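Local coordinates for gram-negative insecticidal protein (Chromobacterium piscinae, PDB 6FBM) that is an insecticidal protein that probably forms membrane pores, joining a membrane-attack-complex/perforin domain to a C-terminal region of the beta-tripod type, at residues Gly330-Ser333 / Gly334-Ala337; Trp393-Ala396 / Gly397-Lys400; Gln452-Val455 / Trp456-Lys459. All coordinates share one frame; numbering follows the deposited sequence.

Contact 1: Gly330-Ser333 / Gly334-Ala337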
loop_
_atom_site.group_PDB
_atom_site.type_symbol
_atom_site.label_atom_id
_atom_site.label_comp_id
_atom_site.label_asym_id
_atom_site.label_seq_id
_atom_site.Cartn_x
_atom_site.Cartn_y
_atom_site.Cartn_z
ATOM N N GLY A 330 -29.006 4.537 77.781
ATOM C CA GLY A 330 -29.654 3.715 78.799
ATOM C C GLY A 330 -28.963 3.760 80.160
ATOM O O GLY A 330 -27.760 4.046 80.276
ATOM N N GLU A 331 -29.758 3.421 81.188
ATOM C CA GLU A 331 -29.328 3.188 82.552
ATOM C C GLU A 331 -29.872 1.836 82.987
ATOM O O GLU A 331 -30.939 1.440 82.515
ATOM C CB GLU A 331 -29.963 4.172 83.514
ATOM C CG GLU A 331 -29.933 5.619 83.159
ATOM C CD GLU A 331 -30.798 6.458 84.084
ATOM O OE1 GLU A 331 -32.029 6.237 84.146
ATOM O OE2 GLU A 331 -30.243 7.370 84.721
ATOM N N ASP A 332 -29.217 1.198 83.968
ATOM C CA ASP A 332 -29.765 -0.001 84.596
ATOM C C ASP A 332 -30.801 0.252 85.698
ATOM O O ASP A 332 -30.924 -0.548 86.622
ATOM C CB ASP A 332 -28.650 -0.921 85.090
ATOM C CG ASP A 332 -28.125 -0.550 86.465
ATOM O OD1 ASP A 332 -27.865 0.633 86.704
ATOM O OD2 ASP A 332 -27.952 -1.455 87.301
ATOM N N SER A 333 -31.556 1.348 85.580
ATOM C CA SER A 333 -32.613 1.700 86.534
ATOM C C SER A 333 -33.680 0.645 86.426
ATOM O O SER A 333 -34.135 0.321 85.320
ATOM C CB SER A 333 -33.235 3.063 86.204
ATOM O OG SER A 333 -32.277 4.110 86.297
ATOM N N GLY A 334 -34.069 0.112 87.586
ATOM C CA GLY A 334 -35.023 -0.979 87.669
ATOM C C GLY A 334 -34.369 -2.347 87.626
ATOM O O GLY A 334 -35.071 -3.336 87.781
ATOM N N SER A 335 -33.050 -2.438 87.407
ATOM C CA SER A 335 -32.424 -3.750 87.242
ATOM C C SER A 335 -32.183 -4.464 88.556
ATOM O O SER A 335 -31.899 -5.668 88.562
ATOM C CB SER A 335 -31.084 -3.643 86.516
ATOM O OG SER A 335 -30.049 -3.183 87.372
ATOM N N GLY A 336 -32.229 -3.725 89.668
ATOM C CA GLY A 336 -31.887 -4.277 90.972
ATOM C C GLY A 336 -30.417 -4.579 91.174
ATOM O O GLY A 336 -30.050 -5.119 92.213
ATOM N N ALA A 337 -29.554 -4.234 90.222
ATOM C CA ALA A 337 -28.118 -4.416 90.429
ATOM C C ALA A 337 -27.668 -3.382 91.458
ATOM O O ALA A 337 -28.168 -2.257 91.486
ATOM C CB ALA A 337 -27.360 -4.256 89.127
#
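A type II beta turn from Asp332 to Ser335 reverses the chain just after strand 326-331, and the side chains at its two ends meet across it. The backbone closes through Ser335 N and Asp332 O, 3.0 Å apart with an N-H...O angle of 152°. Gly334 takes the positive phi expected of the third position in this turn type. The hydroxyl of Ser335 reaches back over the turn, its OG 2.7 Å from Asp332 OD2 and 2.9 Å from Asp332 O, so that carboxylate and carbonyl are alternative acceptors for one proton. Both side chains lie folded over their own backbones, CG of Asp332 (chi1 84°) and OG of Ser335 each standing between N and the carbonyl carbon, which carries Ser335 OG to Asp332 OD2. Ser335 OG also accepts from Ala337 N, at 3.1 Å and nearly straight (164°). The Ala337 methyl, CB, packs 3.4 Å from Asp332 OD2. Outside the turn, Asp332 OD1 takes a hydrogen bond from Leu341 N and thereby ties the carboxylate to the approach of strand 342-346. The whole is a type II beta turn running into an ST turn, the two sharing Ser335, in the connection between strands 326-331 and 342-346.

Contact 2: Trp393-Ala396 / Gly397-Lys400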
loop_
_atom_site.group_PDB
_atom_site.type_symbol
_atom_site.label_atom_id
_atom_site.label_comp_id
_atom_site.label_asym_id
_atom_site.label_seq_id
_atom_site.Cartn_x
_atom_site.Cartn_y
_atom_site.Cartn_z
ATOM N N TRP A 393 -24.790 -11.555 77.932
ATOM C CA TRP A 393 -25.540 -11.626 79.179
ATOM C C TRP A 393 -26.907 -10.999 79.017
ATOM O O TRP A 393 -27.063 -10.044 78.273
ATOM C CB TRP A 393 -24.788 -10.846 80.251
ATOM C CG TRP A 393 -25.529 -10.617 81.528
ATOM C CD1 TRP A 393 -25.583 -11.452 82.607
ATOM C CD2 TRP A 393 -26.322 -9.468 81.871
ATOM N NE1 TRP A 393 -26.365 -10.903 83.596
ATOM C CE2 TRP A 393 -26.831 -9.686 83.174
ATOM C CE3 TRP A 393 -26.657 -8.290 81.210
ATOM C CZ2 TRP A 393 -27.653 -8.766 83.819
ATOM C CZ3 TRP A 393 -27.476 -7.379 81.854
ATOM C CH2 TRP A 393 -27.963 -7.621 83.141
ATOM N N ASP A 394 -27.877 -11.540 79.751
ATOM C CA ASP A 394 -29.156 -10.872 79.984
ATOM C C ASP A 394 -29.626 -11.072 81.427
ATOM O O ASP A 394 -29.010 -11.830 82.167
ATOM C CB ASP A 394 -30.214 -11.334 78.959
ATOM C CG ASP A 394 -30.348 -12.830 78.877
ATOM O OD1 ASP A 394 -30.928 -13.435 79.776
ATOM O OD2 ASP A 394 -29.886 -13.409 77.893
ATOM N N ASP A 395 -30.719 -10.384 81.806
ATOM C CA ASP A 395 -31.269 -10.408 83.184
ATOM C C ASP A 395 -32.341 -11.480 83.425
ATOM O O ASP A 395 -33.139 -11.348 84.359
ATOM C CB ASP A 395 -31.807 -9.025 83.583
ATOM C CG ASP A 395 -33.233 -8.762 83.084
ATOM O OD1 ASP A 395 -33.537 -9.075 81.910
ATOM O OD2 ASP A 395 -34.064 -8.256 83.874
ATOM N N ALA A 396 -32.374 -12.530 82.597
ATOM C CA ALA A 396 -33.325 -13.635 82.789
ATOM C C ALA A 396 -33.120 -14.216 84.176
ATOM O O ALA A 396 -31.973 -14.542 84.549
ATOM C CB ALA A 396 -33.135 -14.705 81.720
ATOM N N GLY A 397 -34.217 -14.270 84.951
ATOM C CA GLY A 397 -34.180 -14.749 86.347
ATOM C C GLY A 397 -34.265 -13.680 87.424
ATOM O O GLY A 397 -34.617 -13.972 88.573
ATOM N N SER A 398 -33.939 -12.438 87.075
ATOM C CA SER A 398 -34.071 -11.309 87.994
ATOM C C SER A 398 -35.525 -10.997 88.356
ATOM O O SER A 398 -35.782 -10.326 89.357
ATOM C CB SER A 398 -33.475 -10.068 87.347
ATOM O OG SER A 398 -34.243 -9.691 86.202
ATOM N N GLY A 399 -36.459 -11.427 87.509
ATOM C CA GLY A 399 -37.861 -11.191 87.745
ATOM C C GLY A 399 -38.286 -9.754 87.524
ATOM O O GLY A 399 -39.449 -9.432 87.774
ATOM N N LYS A 400 -37.388 -8.895 87.016
ATOM C CA LYS A 400 -37.733 -7.501 86.761
ATOM C C LYS A 400 -38.495 -7.498 85.442
ATOM O O LYS A 400 -38.197 -8.305 84.542
ATOM C CB LYS A 400 -36.512 -6.585 86.648
ATOM C CG LYS A 400 -35.395 -6.789 87.665
ATOM C CD LYS A 400 -35.786 -6.539 89.125
ATOM C CE LYS A 400 -34.702 -7.077 90.053
ATOM N NZ LYS A 400 -34.964 -6.677 91.449
#
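Asp395 with chi1 at 83° and Ser398 with chi1 at 66° both turn their side chains in above their own backbone, between N and the carbonyl carbon, and so carry OD2 and OG toward each other across a tight turn. The resulting distance from Asp395 OD2 to Ser398 OG is 2.7 Å. From Asp395 O to the same OG it is again 2.7 Å, which leaves two acceptors competing for a single hydroxyl proton. Ser398 N bonds to Asp395 O at 3.0 Å and 162°, closing a type II beta turn whose third residue, Gly397, has positive phi. Lys400 N makes a weak bond to Ser398 OG, 3.3 Å long. The lysine side chain itself leads off from the carboxylate, only its CB coming as near as 4.1 Å to Asp395 OD2. Just before the turn, Asp394 OD1 uses its anti lone pair to accept from Ala396 N at 3.3 Å, an Asx turn that leads from strand 393-394 into the bend. The other carboxylate oxygen, Asp395 OD1, is bonded to Tyr429 OH and lies close to Asp403 OD1. With OD1 bonded to Tyr429 OH and OD2 within reach of the Ser398 hydroxyl, the carboxylate of Asp395 is probably restrained in rotation, while the neighbouring Asp403 charge would probably raise its proton affinity somewhat.

Contact 3: Gln452-Val455 / Trp456-Lys459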
loop_
_atom_site.group_PDB
_atom_site.type_symbol
_atom_site.label_atom_id
_atom_site.label_comp_id
_atom_site.label_asym_id
_atom_site.label_seq_id
_atom_site.Cartn_x
_atom_site.Cartn_y
_atom_site.Cartn_z
ATOM N N GLN A 452 -9.026 -4.315 82.725
ATOM C CA GLN A 452 -8.787 -3.495 83.931
ATOM C C GLN A 452 -9.936 -2.510 84.154
ATOM O O GLN A 452 -10.866 -2.445 83.354
ATOM C CB GLN A 452 -7.471 -2.723 83.774
ATOM C CG GLN A 452 -6.267 -3.615 83.521
ATOM C CD GLN A 452 -4.976 -2.828 83.269
ATOM O OE1 GLN A 452 -4.955 -1.595 83.259
ATOM N NE2 GLN A 452 -3.892 -3.564 83.023
ATOM N N ASN A 453 -9.868 -1.761 85.258
ATOM C CA ASN A 453 -10.820 -0.666 85.544
ATOM C C ASN A 453 -12.261 -1.041 85.311
ATOM O O ASN A 453 -12.971 -0.382 84.556
ATOM C CB ASN A 453 -10.467 0.593 84.732
ATOM C CG ASN A 453 -9.054 1.073 85.009
ATOM O OD1 ASN A 453 -8.622 1.117 86.175
ATOM N ND2 ASN A 453 -8.316 1.408 83.941
ATOM N N ARG A 454 -12.690 -2.116 85.972
ATOM C CA ARG A 454 -14.069 -2.598 85.879
ATOM C C ARG A 454 -15.046 -1.431 85.917
ATOM O O ARG A 454 -14.912 -0.526 86.741
ATOM C CB ARG A 454 -14.380 -3.545 87.030
ATOM C CG ARG A 454 -15.727 -4.262 86.939
ATOM C CD ARG A 454 -15.914 -5.181 88.120
ATOM N NE ARG A 454 -16.052 -4.409 89.355
ATOM C CZ ARG A 454 -17.153 -3.780 89.749
ATOM N NH1 ARG A 454 -18.260 -3.830 89.015
ATOM N NH2 ARG A 454 -17.149 -3.105 90.894
ATOM N N VAL A 455 -16.007 -1.445 85.008
ATOM C CA VAL A 455 -17.024 -0.413 84.960
ATOM C C VAL A 455 -18.187 -0.771 85.855
ATOM O O VAL A 455 -18.700 0.090 86.570
ATOM C CB VAL A 455 -17.546 -0.214 83.529
ATOM C CG1 VAL A 455 -18.647 0.860 83.488
ATOM C CG2 VAL A 455 -16.387 0.153 82.595
ATOM N N TRP A 456 -18.605 -2.045 85.808
ATOM C CA TRP A 456 -19.889 -2.487 86.369
ATOM C C TRP A 456 -20.013 -4.017 86.303
ATOM O O TRP A 456 -19.310 -4.668 85.536
ATOM C CB TRP A 456 -21.009 -1.851 85.570
ATOM C CG TRP A 456 -22.417 -2.151 85.977
ATOM C CD1 TRP A 456 -23.152 -1.469 86.875
ATOM C CD2 TRP A 456 -23.280 -3.163 85.442
ATOM N NE1 TRP A 456 -24.416 -1.983 86.952
ATOM C CE2 TRP A 456 -24.522 -3.028 86.078
ATOM C CE3 TRP A 456 -23.120 -4.161 84.480
ATOM C CZ2 TRP A 456 -25.609 -3.858 85.799
ATOM C CZ3 TRP A 456 -24.217 -4.988 84.198
ATOM C CH2 TRP A 456 -25.434 -4.826 84.857
ATOM N N TRP A 457 -20.852 -4.567 87.172
ATOM C CA TRP A 457 -21.321 -5.950 87.102
ATOM C C TRP A 457 -22.761 -5.981 87.588
ATOM O O TRP A 457 -23.241 -5.019 88.191
ATOM C CB TRP A 457 -20.473 -6.952 87.920
ATOM C CG TRP A 457 -19.995 -6.495 89.282
ATOM C CD1 TRP A 457 -20.621 -5.631 90.144
ATOM C CD2 TRP A 457 -18.791 -6.910 89.948
ATOM N NE1 TRP A 457 -19.871 -5.454 91.276
ATOM C CE2 TRP A 457 -18.742 -6.227 91.191
ATOM C CE3 TRP A 457 -17.745 -7.791 89.617
ATOM C CZ2 TRP A 457 -17.689 -6.399 92.101
ATOM C CZ3 TRP A 457 -16.703 -7.947 90.508
ATOM C CH2 TRP A 457 -16.675 -7.249 91.738
ATOM N N ASP A 458 -23.445 -7.087 87.328
ATOM C CA ASP A 458 -24.876 -7.168 87.579
ATOM C C ASP A 458 -25.239 -7.654 88.966
ATOM O O ASP A 458 -26.416 -7.794 89.262
ATOM C CB ASP A 458 -25.548 -8.067 86.522
ATOM C CG ASP A 458 -25.354 -9.555 86.789
ATOM O OD1 ASP A 458 -24.197 -9.976 86.932
ATOM O OD2 ASP A 458 -26.341 -10.292 86.826
ATOM N N LYS A 459 -24.256 -7.931 89.831
ATOM C CA LYS A 459 -24.571 -8.583 91.106
ATOM C C LYS A 459 -25.524 -7.726 91.953
ATOM O O LYS A 459 -25.394 -6.503 92.018
ATOM C CB LYS A 459 -23.331 -9.065 91.839
ATOM C CG LYS A 459 -22.448 -8.008 92.445
ATOM C CD LYS A 459 -20.950 -8.346 92.243
ATOM C CE LYS A 459 -20.469 -9.649 92.820
ATOM N NZ LYS A 459 -18.977 -9.582 93.103
#
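Arg454 lays its guanidinium flat on the indole of Trp457, three residues further along strand 450-457, with the two planes only 12° apart. CZ stands 3.5 Å from the centroid of the five-membered ring, over the face, which makes this a cation-pi stack. NH1 overhangs the pyrrole side and comes within 3.2 Å of Trp457 CD1, while CD lies 3.8 Å from the centroid of the six-membered ring in a CH-pi contact. The arginine chain runs out extended through chi2; the bend at chi3 (67°), with the turn at chi4, brings the guanidinium nearly parallel to the indole. Trp457 answers with chi1 of 41°, swinging the ring back along the strand to meet it. Over the opposite indole face lies Lys459 CD, so the indole lies between the Arg454 guanidinium and the aliphatic part of Lys459. NH2 of Arg454 is bound in a salt bridge to Glu339 OE1, an anchor that sets the guanidinium in place and probably offsets its charge. Trp456, its CG anti to N, goes to the other side of the strand and packs on Leu341 and Val467; its CB is 4.2 Å from Val455 CG1. Val455 has helix-like backbone angles, and both it and Trp456 bond through their backbones to Leu469. This pattern fits a classic beta bulge in the hairpin of strands 450-457 and 468-473.

The three contacts cluster at one end of the chain, 42 to 48 Å from its centre, and follow one another in sequence. Centres of contacts 1 and 2 are about 11 Å apart, those of 1 and 3 about 14 Å, and those of 2 and 3 about 17 Å. Lys400 bridges the first pair, its CG 3.5 Å from Gly334 O. Trp456 joins all three: its CZ2 is 3.8 Å from Ala337 CB and its CH2 4.1 Å from Trp393 CH2. Asp458 and Lys459 closely match the backbone angles of Asp332-Ser333 and Asp395-Ala396, Asp458 also their aspartate chi1 (78°); Thr461, hydrogen-bonded through OG1 to Ser335 O, takes the serine position, consistent with a pseudo-threefold arrangement.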